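Local coordinates for SprT-like domain-containing protein Spartan (PDB 6MDX) that cleaves proteins covalently cross-linked to DNA, acting as a DNA-dependent zinc metalloprotease that helps preserve genome integrity during DNA synthesis, at residues A[32-37]-A[85-90]. Sequence-based numbering, arbitrary orientation.
With ZN (zinc ion), chain E.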
ATOM      1  N   GLY A  32     -17.273   7.609  -5.113  1.00  9.61           N
ATOM      2  CA  GLY A  32     -17.446   6.684  -6.223  1.00 11.19           C
ATOM      3  C   GLY A  32     -16.355   6.706  -7.291  1.00 14.56           C
ATOM      4  O   GLY A  32     -16.435   6.002  -8.302  1.00 18.78           O
ATOM      5  N   GLN A  33     -15.292   7.488  -7.113  1.00  9.31           N
ATOM      6  CA  GLN A  33     -14.345   7.762  -8.157  1.00  8.43           C
ATOM      7  C   GLN A  33     -13.300   6.663  -8.398  1.00 11.35           C
ATOM      8  O   GLN A  33     -12.566   6.747  -9.356  1.00 12.94           O
ATOM      9  CB  GLN A  33     -13.642   9.088  -7.913  1.00 12.26           C
ATOM     10  CG  GLN A  33     -14.582  10.296  -7.976  1.00 10.31           C
ATOM     11  CD  GLN A  33     -13.853  11.600  -7.819  1.00  8.22           C
ATOM     12  OE1 GLN A  33     -13.942  12.197  -6.759  1.00 10.45           O
ATOM     13  NE2 GLN A  33     -13.070  11.970  -8.820  1.00 12.46           N
ATOM     14  N   LEU A  34     -13.286   5.632  -7.574  1.00 12.61           N
ATOM     15  CA  LEU A  34     -12.252   4.535  -7.718  1.00 12.26           C
ATOM     16  C   LEU A  34     -12.884   3.292  -8.330  1.00 22.66           C
ATOM     17  O   LEU A  34     -12.367   2.200  -8.180  1.00 16.57           O
ATOM     18  CB  LEU A  34     -11.687   4.216  -6.347  1.00 12.92           C
ATOM     19  CG  LEU A  34     -10.972   5.376  -5.680  1.00 11.89           C
ATOM     20  CD1 LEU A  34     -10.406   4.954  -4.324  1.00 13.55           C
ATOM     21  CD2 LEU A  34      -9.878   5.877  -6.577  1.00 16.00           C
ATOM     22  N   GLU A  35     -13.968   3.477  -9.082  1.00 20.87           N
ATOM     23  CA  GLU A  35     -14.679   2.346  -9.735  1.00 28.31           C
ATOM     24  C   GLU A  35     -13.735   1.440 -10.548  1.00 19.88           C
ATOM     25  O   GLU A  35     -13.898   0.219 -10.494  1.00 42.48           O
ATOM     26  CB  GLU A  35     -15.780   2.925 -10.636  1.00 34.61           C
ATOM     27  CG  GLU A  35     -16.822   1.932 -11.126  1.00 44.41           C
ATOM     28  CD  GLU A  35     -17.988   2.615 -11.849  1.00 29.10           C
ATOM     29  OE1 GLU A  35     -18.470   2.052 -12.847  1.00 59.07           O
ATOM     30  OE2 GLU A  35     -18.386   3.710 -11.394  1.00 44.83           O
ATOM     31  N   ALA A  36     -12.795   1.986 -11.338  1.00 16.97           N
ATOM     32  CA  ALA A  36     -11.902   1.261 -12.252  1.00 23.48           C
ATOM     33  C   ALA A  36     -10.621   0.714 -11.575  1.00 36.36           C
ATOM     34  O   ALA A  36      -9.707   0.218 -12.252  1.00 28.88           O
ATOM     35  CB  ALA A  36     -11.489   2.188 -13.365  1.00 39.27           C
ATOM     36  N   VAL A  37     -10.488   0.887 -10.263  1.00 19.08           N
ATOM     37  CA  VAL A  37      -9.323   0.392  -9.511  1.00 13.50           C
ATOM     38  C   VAL A  37      -9.594  -1.051  -9.091  1.00 13.84           C
ATOM     39  O   VAL A  37     -10.676  -1.404  -8.637  1.00 18.23           O
ATOM     40  CB  VAL A  37      -9.067   1.298  -8.289  1.00 16.27           C
ATOM     41  CG1 VAL A  37      -7.969   0.755  -7.391  1.00 20.13           C
ATOM     42  CG2 VAL A  37      -8.759   2.721  -8.730  1.00 15.71           C
ATOM     43  N   ILE A  85      -6.195   6.058  -0.814  1.00  5.19           N
ATOM     44  CA  ILE A  85      -5.845   7.451  -0.937  1.00  5.29           C
ATOM     45  C   ILE A  85      -4.799   7.642  -2.041  1.00  6.06           C
ATOM     46  O   ILE A  85      -4.922   8.497  -2.921  1.00  6.29           O
ATOM     47  CB  ILE A  85      -5.365   8.044   0.378  1.00  5.30           C
ATOM     48  CG1 ILE A  85      -6.459   8.014   1.440  1.00  6.28           C
ATOM     49  CG2 ILE A  85      -4.863   9.454   0.128  1.00  6.37           C
ATOM     50  CD1 ILE A  85      -5.918   8.332   2.812  1.00  6.05           C
ATOM     51  N   HIS A  86      -3.754   6.787  -2.031  1.00  6.37           N
ATOM     52  CA  HIS A  86      -2.791   6.861  -3.167  1.00  6.70           C
ATOM     53  C   HIS A  86      -3.507   6.684  -4.507  1.00  7.02           C
ATOM     54  O   HIS A  86      -3.198   7.363  -5.481  1.00  8.12           O
ATOM     55  CB  HIS A  86      -1.653   5.825  -3.013  1.00  7.00           C
ATOM     56  CG  HIS A  86      -0.681   6.079  -1.896  1.00  6.70           C
ATOM     57  ND1 HIS A  86       0.023   7.234  -1.760  1.00  7.92           N
ATOM     58  CD2 HIS A  86      -0.235   5.262  -0.906  1.00  6.50           C
ATOM     59  CE1 HIS A  86       0.845   7.117  -0.712  1.00  8.80           C
ATOM     60  NE2 HIS A  86       0.693   5.924  -0.158  1.00 10.65           N
ATOM     61  N   ALA A  87      -4.394   5.714  -4.616  1.00  6.34           N
ATOM     62  CA  ALA A  87      -5.105   5.458  -5.843  1.00  6.56           C
ATOM     63  C   ALA A  87      -5.928   6.714  -6.256  1.00  7.78           C
ATOM     64  O   ALA A  87      -5.963   7.048  -7.418  1.00  8.24           O
ATOM     65  CB  ALA A  87      -6.005   4.297  -5.684  1.00  8.85           C
ATOM     66  N   TYR A  88      -6.619   7.313  -5.288  1.00  8.57           N
ATOM     67  CA  TYR A  88      -7.443   8.511  -5.575  1.00  7.20           C
ATOM     68  C   TYR A  88      -6.568   9.643  -6.116  1.00 10.11           C
ATOM     69  O   TYR A  88      -6.952  10.286  -7.098  1.00 11.04           O
ATOM     70  CB  TYR A  88      -8.181   8.950  -4.313  1.00  6.71           C
ATOM     71  CG  TYR A  88      -9.139  10.093  -4.571  1.00  7.07           C
ATOM     72  CD1 TYR A  88     -10.387   9.837  -5.099  1.00  8.82           C
ATOM     73  CD2 TYR A  88      -8.746  11.410  -4.394  1.00  6.93           C
ATOM     74  CE1 TYR A  88     -11.267  10.871  -5.378  1.00  9.39           C
ATOM     75  CE2 TYR A  88      -9.621  12.451  -4.646  1.00  8.34           C
ATOM     76  CZ  TYR A  88     -10.885  12.172  -5.122  1.00 10.11           C
ATOM     77  OH  TYR A  88     -11.731  13.209  -5.514  1.00 10.51           O
ATOM     78  N   LEU A  89      -5.413   9.913  -5.498  1.00  7.84           N
ATOM     79  CA  LEU A  89      -4.536  10.969  -6.005  1.00  9.19           C
ATOM     80  C   LEU A  89      -4.071  10.641  -7.426  1.00 11.41           C
ATOM     81  O   LEU A  89      -3.953  11.531  -8.275  1.00 12.51           O
ATOM     82  CB  LEU A  89      -3.377  11.221  -5.026  1.00  7.85           C
ATOM     83  CG  LEU A  89      -3.775  11.679  -3.623  1.00  9.68           C
ATOM     84  CD1 LEU A  89      -2.588  11.821  -2.696  1.00 13.48           C
ATOM     85  CD2 LEU A  89      -4.571  12.985  -3.682  1.00 12.79           C
ATOM     86  N   PHE A  90      -3.813   9.367  -7.731  1.00  9.50           N
ATOM     87  CA  PHE A  90      -3.454   8.967  -9.070  1.00 10.99           C
ATOM     88  C   PHE A  90      -4.589   9.233 -10.047  1.00 10.69           C
ATOM     89  O   PHE A  90      -4.330   9.853 -11.098  1.00 13.94           O
ATOM     90  CB  PHE A  90      -3.016   7.494  -9.133  1.00 10.77           C
ATOM     91  CG  PHE A  90      -2.846   6.999 -10.543  1.00 14.68           C
ATOM     92  CD1 PHE A  90      -1.725   7.371 -11.265  1.00 21.85           C
ATOM     93  CD2 PHE A  90      -3.794   6.172 -11.128  1.00 22.97           C
ATOM     94  CE1 PHE A  90      -1.564   6.903 -12.566  1.00 19.88           C
ATOM     95  CE2 PHE A  90      -3.631   5.715 -12.426  1.00 29.08           C
ATOM     96  CZ  PHE A  90      -2.535   6.113 -13.145  1.00 19.95           C
TER
HETATM   97 ZN    ZN E 303       1.837   5.141   1.373  1.00 10.31          ZN
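The Y88 hydroxyl donates a hydrogen bond to the amide oxygen of Q33, with OH of Y88 2.7 Å from OE1 of Q33. The C=O...O angle is 121°, but the hydroxyl sits above the carbonyl plane, tilted 39° out of it. OE1 of Q33 lies at the edge of the Y88 ring, in its plane, also 3.3 Å from CE1 of Y88, and the amide stands almost upright to the ring. Y88 turns CG anti to its backbone N (chi1 -175°), which carries the phenol outward from the helix to the Q33 amide; Q33 answers with a chain extended beyond CG, its CB 3.9 Å from CE1 of Y88. Beyond this polar link the contact is apolar. L34 touches the helix with its CD2 branch, 3.7 Å from CA of Y88 and 4.3 Å from CB of A87. V37 adds its CG1 branch, 4.4 Å from CB of the same A87. Two overlapping type I turns, G32 to E35 and L34 to V37, shape this loop between helix 18-29 and strand 38-42. The helix it meets, 73-91, carries the HExxH motif of the SprT-like protease domain: H86 binds the catalytic zinc through NE2 at 2.1 Å, alongside H82 and H101, and E83 is the active-site residue. Segment 32-37 does not touch H86 itself. The Y88 ring also meets those of W31 and H108, and Q33 touches T92. A leucine in place of Y88 would probably leave the Q33 amide without its hydroxyl partner and less restrained in its rotation. The small A87 probably allows L34 and V37 to come close to the helix, while C59 of strand 59-64 touches both V37 and A87.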